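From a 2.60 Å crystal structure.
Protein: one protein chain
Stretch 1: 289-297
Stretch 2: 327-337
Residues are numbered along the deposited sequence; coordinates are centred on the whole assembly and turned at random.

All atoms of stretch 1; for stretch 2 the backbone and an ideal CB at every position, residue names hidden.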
ATOM      1  N   ASN A 289      15.522  31.167  65.569  1.00 97.96           N
ATOM      2  CA  ASN A 289      15.781  31.014  64.148  1.00 94.58           C
ATOM      3  C   ASN A 289      15.987  32.341  63.449  1.00 95.40           C
ATOM      4  O   ASN A 289      15.420  32.583  62.405  1.00 94.23           O
ATOM      5  CB  ASN A 289      14.676  30.216  63.441  1.00 92.95           C
ATOM      6  CG  ASN A 289      14.782  28.752  63.677  1.00 91.77           C
ATOM      7  OD1 ASN A 289      13.803  28.037  63.591  1.00 94.05           O
ATOM      8  ND2 ASN A 289      15.971  28.297  63.984  1.00 95.50           N
ATOM      9  N   ARG A 290      16.803  33.207  64.019  1.00 98.09           N
ATOM     10  CA  ARG A 290      17.082  34.474  63.373  1.00 98.94           C
ATOM     11  C   ARG A 290      18.393  35.044  63.828  1.00100.48           C
ATOM     12  O   ARG A 290      19.204  34.366  64.429  1.00101.94           O
ATOM     13  CB  ARG A 290      15.985  35.499  63.625  1.00 93.66           C
ATOM     14  CG  ARG A 290      15.402  35.453  65.008  1.00 98.80           C
ATOM     15  CD  ARG A 290      14.215  36.383  65.138  1.00102.76           C
ATOM     16  NE  ARG A 290      13.217  35.866  66.070  1.00110.86           N
ATOM     17  CZ  ARG A 290      12.813  36.497  67.165  1.00108.37           C
ATOM     18  NH1 ARG A 290      13.319  37.675  67.480  1.00106.35           N
ATOM     19  NH2 ARG A 290      11.905  35.950  67.950  1.00107.42           N
ATOM     20  N   LEU A 291      18.592  36.305  63.497  1.00102.91           N
ATOM     21  CA  LEU A 291      19.770  37.044  63.901  1.00103.68           C
ATOM     22  C   LEU A 291      19.475  37.724  65.229  1.00108.51           C
ATOM     23  O   LEU A 291      18.322  38.009  65.554  1.00107.77           O
ATOM     24  CB  LEU A 291      20.137  38.056  62.840  1.00 99.79           C
ATOM     25  CG  LEU A 291      20.664  37.352  61.605  1.00101.24           C
ATOM     26  CD1 LEU A 291      21.487  38.279  60.741  1.00 92.04           C
ATOM     27  CD2 LEU A 291      21.478  36.147  62.022  1.00 97.13           C
ATOM     28  N   LEU A 292      20.508  38.036  65.993  1.00111.02           N
ATOM     29  CA  LEU A 292      20.232  38.601  67.307  1.00110.85           C
ATOM     30  C   LEU A 292      19.553  39.965  67.185  1.00107.58           C
ATOM     31  O   LEU A 292      18.759  40.354  68.045  1.00107.53           O
ATOM     32  CB  LEU A 292      21.520  38.701  68.120  1.00107.66           C
ATOM     33  CG  LEU A 292      22.134  37.326  68.386  1.00108.37           C
ATOM     34  CD1 LEU A 292      23.641  37.412  68.603  1.00110.67           C
ATOM     35  CD2 LEU A 292      21.439  36.667  69.565  1.00104.17           C
ATOM     36  N   TRP A 293      19.841  40.669  66.094  1.00104.22           N
ATOM     37  CA  TRP A 293      19.330  42.021  65.911  1.00108.52           C
ATOM     38  C   TRP A 293      18.351  42.135  64.751  1.00104.88           C
ATOM     39  O   TRP A 293      18.577  41.587  63.670  1.00108.66           O
ATOM     40  CB  TRP A 293      20.485  42.999  65.690  1.00112.17           C
ATOM     41  CG  TRP A 293      21.788  42.512  66.239  1.00119.70           C
ATOM     42  CD1 TRP A 293      22.354  42.848  67.440  1.00121.30           C
ATOM     43  CD2 TRP A 293      22.693  41.590  65.613  1.00119.54           C
ATOM     44  NE1 TRP A 293      23.557  42.196  67.592  1.00121.55           N
ATOM     45  CE2 TRP A 293      23.785  41.416  66.486  1.00119.96           C
ATOM     46  CE3 TRP A 293      22.684  40.896  64.399  1.00117.91           C
ATOM     47  CZ2 TRP A 293      24.861  40.575  66.180  1.00120.43           C
ATOM     48  CZ3 TRP A 293      23.753  40.058  64.100  1.00120.95           C
ATOM     49  CH2 TRP A 293      24.824  39.908  64.988  1.00117.36           C
ATOM     50  N   SER A 294      17.255  42.846  64.985  1.00 99.48           N
ATOM     51  CA  SER A 294      16.386  43.275  63.905  1.00 98.01           C
ATOM     52  C   SER A 294      16.832  44.662  63.488  1.00103.11           C
ATOM     53  O   SER A 294      17.575  45.324  64.224  1.00108.44           O
ATOM     54  CB  SER A 294      14.930  43.280  64.340  1.00 96.00           C
ATOM     55  OG  SER A 294      14.626  42.074  65.005  1.00102.26           O
ATOM     56  N   CYS A 295      16.373  45.104  62.318  1.00104.61           N
ATOM     57  CA  CYS A 295      16.820  46.371  61.740  1.00102.65           C
ATOM     58  C   CYS A 295      18.336  46.385  61.628  1.00107.11           C
ATOM     59  O   CYS A 295      19.015  47.172  62.283  1.00111.29           O
ATOM     60  CB  CYS A 295      16.341  47.563  62.569  1.00102.37           C
ATOM     61  SG  CYS A 295      14.584  47.923  62.437  1.00 95.78           S
ATOM     62  N   ILE A 296      18.864  45.482  60.813  1.00110.84           N
ATOM     63  CA  ILE A 296      20.297  45.418  60.587  1.00113.03           C
ATOM     64  C   ILE A 296      20.651  46.360  59.441  1.00115.05           C
ATOM     65  O   ILE A 296      19.952  46.413  58.432  1.00113.31           O
ATOM     66  CB  ILE A 296      20.760  43.978  60.284  1.00105.72           C
ATOM     67  CG1 ILE A 296      20.264  43.034  61.386  1.00106.27           C
ATOM     68  CG2 ILE A 296      22.278  43.913  60.155  1.00106.58           C
ATOM     69  CD1 ILE A 296      20.474  41.572  61.092  1.00103.91           C
ATOM     70  N   SER A 297      21.721  47.129  59.629  1.00124.81           N
ATOM     71  CA  SER A 297      22.142  48.139  58.661  1.00123.42           C
ATOM     72  C   SER A 297      22.310  47.538  57.273  1.00116.28           C
ATOM     73  O   SER A 297      22.787  46.414  57.138  1.00118.18           O
ATOM     74  CB  SER A 297      23.446  48.794  59.122  1.00127.86           C
ATOM     75  OG  SER A 297      23.446  48.994  60.534  1.00125.48           O
ATOM     76  N   UNK A 327      19.849  28.966  58.396  1.00 88.09           N
ATOM     77  CA  UNK A 327      18.413  29.168  58.550  1.00 88.98           C
ATOM     78  C   UNK A 327      18.139  30.465  59.301  1.00 91.20           C
ATOM     79  O   UNK A 327      17.261  31.245  58.921  1.00 88.50           O
ATOM     80  CB  UNK A 327      17.777  27.984  59.281  1.00 88.98           C
ATOM     81  N   UNK A 328      18.902  30.684  60.368  1.00 91.10           N
ATOM     82  CA  UNK A 328      18.785  31.891  61.181  1.00 92.63           C
ATOM     83  C   UNK A 328      19.011  33.156  60.361  1.00 92.43           C
ATOM     84  O   UNK A 328      18.248  34.119  60.447  1.00 94.14           O
ATOM     85  CB  UNK A 328      19.781  31.841  62.341  1.00 92.63           C
ATOM     86  N   UNK A 329      20.073  33.147  59.570  1.00 90.75           N
ATOM     87  CA  UNK A 329      20.435  34.319  58.790  1.00 91.77           C
ATOM     88  C   UNK A 329      19.380  34.646  57.740  1.00 88.67           C
ATOM     89  O   UNK A 329      18.955  35.794  57.624  1.00 83.80           O
ATOM     90  CB  UNK A 329      21.793  34.105  58.118  1.00 91.77           C
ATOM     91  N   UNK A 330      18.935  33.637  56.997  1.00 90.15           N
ATOM     92  CA  UNK A 330      18.044  33.896  55.876  1.00 89.06           C
ATOM     93  C   UNK A 330      16.616  34.138  56.326  1.00 87.83           C
ATOM     94  O   UNK A 330      15.825  34.735  55.593  1.00 83.48           O
ATOM     95  CB  UNK A 330      18.085  32.727  54.890  1.00 89.06           C
ATOM     96  N   UNK A 331      16.288  33.699  57.534  1.00 81.86           N
ATOM     97  CA  UNK A 331      14.975  33.990  58.072  1.00 80.31           C
ATOM     98  C   UNK A 331      14.896  35.472  58.415  1.00 86.61           C
ATOM     99  O   UNK A 331      13.861  36.102  58.217  1.00 88.84           O
ATOM    100  CB  UNK A 331      14.681  33.125  59.300  1.00 80.31           C
ATOM    101  N   UNK A 332      15.996  36.037  58.910  1.00 88.93           N
ATOM    102  CA  UNK A 332      16.007  37.461  59.238  1.00 89.37           C
ATOM    103  C   UNK A 332      15.959  38.295  57.958  1.00 85.99           C
ATOM    104  O   UNK A 332      15.403  39.391  57.955  1.00 86.13           O
ATOM    105  CB  UNK A 332      17.247  37.816  60.062  1.00 89.37           C
ATOM    106  N   UNK A 333      16.528  37.777  56.871  1.00 83.22           N
ATOM    107  CA  UNK A 333      16.512  38.509  55.604  1.00 83.07           C
ATOM    108  C   UNK A 333      15.080  38.707  55.113  1.00 84.30           C
ATOM    109  O   UNK A 333      14.695  39.827  54.767  1.00 84.93           O
ATOM    110  CB  UNK A 333      17.335  37.770  54.547  1.00 83.07           C
ATOM    111  N   UNK A 334      14.295  37.628  55.096  1.00 83.96           N
ATOM    112  CA  UNK A 334      12.877  37.713  54.749  1.00 86.20           C
ATOM    113  C   UNK A 334      12.173  38.719  55.653  1.00 87.94           C
ATOM    114  O   UNK A 334      11.493  39.631  55.169  1.00 80.02           O
ATOM    115  CB  UNK A 334      12.210  36.340  54.859  1.00 86.20           C
ATOM    116  N   UNK A 335      12.364  38.546  56.963  1.00 88.26           N
ATOM    117  CA  UNK A 335      11.750  39.393  57.990  1.00 87.20           C
ATOM    118  C   UNK A 335      11.968  40.872  57.740  1.00 85.39           C
ATOM    119  O   UNK A 335      11.024  41.661  57.722  1.00 86.33           O
ATOM    120  CB  UNK A 335      12.302  39.027  59.369  1.00 87.20           C
ATOM    121  N   UNK A 336      13.228  41.229  57.539  1.00 86.62           N
ATOM    122  CA  UNK A 336      13.623  42.604  57.296  1.00 90.99           C
ATOM    123  C   UNK A 336      13.020  43.148  56.015  1.00 89.84           C
ATOM    124  O   UNK A 336      12.712  44.334  55.924  1.00 90.59           O
ATOM    125  CB  UNK A 336      15.148  42.712  57.241  1.00 90.99           C
ATOM    126  N   UNK A 337      12.852  42.269  55.033  1.00 89.72           N
ATOM    127  CA  UNK A 337      12.239  42.642  53.777  1.00 85.29           C
ATOM    128  C   UNK A 337      13.015  43.739  53.085  1.00 85.60           C
ATOM    129  O   UNK A 337      12.471  44.788  52.759  1.00 83.61           O
ATOM    130  CB  UNK A 337      10.792  43.084  54.002  1.00 85.29           C
TER

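Position 327 lies on a helix that runs through 336, and its CA-to-CB bond points sideways to stretch 1. The ideal CB has only the Asn289 side chain nearby, so many residues would fit. It is Val327, whose CG1 comes 4.4 Å from CG of Asn289.

At 328 the backbone itself is close: its CA is 3.8 Å from CA of Arg290, and the ideal CB is 3.3 Å from Arg290 O. CA-to-CB points sideways, and a compact side chain suits such tight quarters. Cys328 is deposited. Its carbonyl O receives a CA-H...O contact from Arg290 CA at 3.2 Å, with 152° at the hydrogen.

At 329 CA-to-CB points away, yet the ideal CB is 4.4 Å from Leu291 CD2, so a long apolar chain could reach back. Leu329 does so, its CD1 lying 3.6 Å from CD1 of Leu291. Position 330 also points away; stretch 1 has no atom near its ideal CB, so it sets no preference and even a large side chain is possible. It is Trp330.

Position 331 points toward stretch 1, where its ideal CB is a tight 3.2 Å from Asn289 O. A small residue, such as alanine or serine, fits best. In Ser331, OG donates a very short hydrogen bond to Val327 O (2.4 Å).

Position 332 also points toward stretch 1. Its ideal CB is 3.8 Å from Leu291 CG and 5.1 Å from Ile296 CD1, and the amide of Leu291 is a nearby donor. Serine, threonine or a small apolar residue could be accommodated; an acceptor would use the amide. Thr332 combines both characters: Leu291 N donates to OG1 (2.7 Å, 139°), OG1 donates to Cys328 O (3.1 Å), and CG2 lies 4.1 Å from Ile296 CD1.

Positions 333 and 334 have ideal CBs far from stretch 1, leaving the choice open; they are Ile333 and Arg334. Position 335 points toward stretch 1 but is similarly distant at CB, so a short side chain would stop short, while a medium or long one, apolar or polar, could approach. CD1 of Leu335 comes no nearer than 4.5 Å, to CD of Arg290.

At 336 CA-to-CB again points toward stretch 1, but across a wide gap. Beyond it are the backbone amides of Cys295 and Ile296, favouring a long acceptor such as glutamate or glutamine. Glu336 spans the gap with chi1 and chi2 both m: Cys295 N donates to OE2 (2.9 Å, 164°) and Ile296 N to OE1 (3.2 Å, 145°).

Position 337 leaves helical geometry with phi/psi of 60/54°. Positive phi favours glycine, and Gly337 is deposited.

Stretch 2 327-337: VCLWSTIRLEG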
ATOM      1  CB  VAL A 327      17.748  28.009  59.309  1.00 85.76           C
ATOM      2  CG1 VAL A 327      16.280  28.301  59.514  1.00 85.88           C
ATOM      3  CG2 VAL A 327      17.943  26.695  58.580  1.00 82.02           C
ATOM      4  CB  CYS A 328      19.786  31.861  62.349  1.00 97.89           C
ATOM      5  SG  CYS A 328      19.403  30.683  63.686  1.00107.05           S
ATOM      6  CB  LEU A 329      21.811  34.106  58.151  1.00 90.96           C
ATOM      7  CG  LEU A 329      22.457  35.121  57.211  1.00 91.03           C
ATOM      8  CD1 LEU A 329      22.720  36.429  57.928  1.00103.45           C
ATOM      9  CD2 LEU A 329      23.740  34.546  56.629  1.00 91.16           C
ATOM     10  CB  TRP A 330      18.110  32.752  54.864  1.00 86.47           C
ATOM     11  CG  TRP A 330      19.331  32.861  54.036  1.00 83.74           C
ATOM     12  CD1 TRP A 330      20.482  32.145  54.175  1.00 84.00           C
ATOM     13  CD2 TRP A 330      19.553  33.785  52.969  1.00 79.40           C
ATOM     14  NE1 TRP A 330      21.406  32.553  53.243  1.00 79.55           N
ATOM     15  CE2 TRP A 330      20.862  33.561  52.491  1.00 83.89           C
ATOM     16  CE3 TRP A 330      18.771  34.773  52.359  1.00 83.34           C
ATOM     17  CZ2 TRP A 330      21.408  34.291  51.426  1.00 86.97           C
ATOM     18  CZ3 TRP A 330      19.314  35.496  51.296  1.00 83.24           C
ATOM     19  CH2 TRP A 330      20.621  35.252  50.846  1.00 86.30           C
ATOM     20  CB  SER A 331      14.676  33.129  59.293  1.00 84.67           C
ATOM     21  OG  SER A 331      14.960  31.769  59.037  1.00 79.45           O
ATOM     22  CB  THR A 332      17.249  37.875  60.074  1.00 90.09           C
ATOM     23  OG1 THR A 332      17.422  36.971  61.168  1.00 91.98           O
ATOM     24  CG2 THR A 332      17.085  39.294  60.629  1.00 91.15           C
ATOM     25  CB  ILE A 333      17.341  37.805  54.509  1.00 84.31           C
ATOM     26  CG1 ILE A 333      18.821  37.792  54.898  1.00 85.13           C
ATOM     27  CG2 ILE A 333      17.148  38.495  53.167  1.00 84.51           C
ATOM     28  CD1 ILE A 333      19.788  37.823  53.735  1.00 81.80           C
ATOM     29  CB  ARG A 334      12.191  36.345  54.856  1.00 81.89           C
ATOM     30  CG  ARG A 334      11.879  35.714  53.511  1.00 87.18           C
ATOM     31  CD  ARG A 334      10.793  34.646  53.610  1.00 82.66           C
ATOM     32  NE  ARG A 334       9.570  35.041  52.909  1.00 80.21           N
ATOM     33  CZ  ARG A 334       8.396  35.231  53.500  1.00 83.26           C
ATOM     34  NH1 ARG A 334       8.276  35.053  54.807  1.00 87.85           N
ATOM     35  NH2 ARG A 334       7.337  35.596  52.786  1.00 78.96           N
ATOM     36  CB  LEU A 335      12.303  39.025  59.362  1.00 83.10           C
ATOM     37  CG  LEU A 335      11.681  37.753  59.918  1.00 83.64           C
ATOM     38  CD1 LEU A 335      12.560  37.127  60.995  1.00 83.71           C
ATOM     39  CD2 LEU A 335      10.266  38.052  60.424  1.00 80.32           C
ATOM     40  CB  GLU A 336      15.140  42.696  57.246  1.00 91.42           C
ATOM     41  CG  GLU A 336      15.774  42.369  58.575  1.00 95.59           C
ATOM     42  CD  GLU A 336      15.604  43.494  59.554  1.00101.36           C
ATOM     43  OE1 GLU A 336      16.240  44.537  59.298  1.00103.03           O
ATOM     44  OE2 GLU A 336      14.842  43.352  60.553  1.00101.48           O
TER
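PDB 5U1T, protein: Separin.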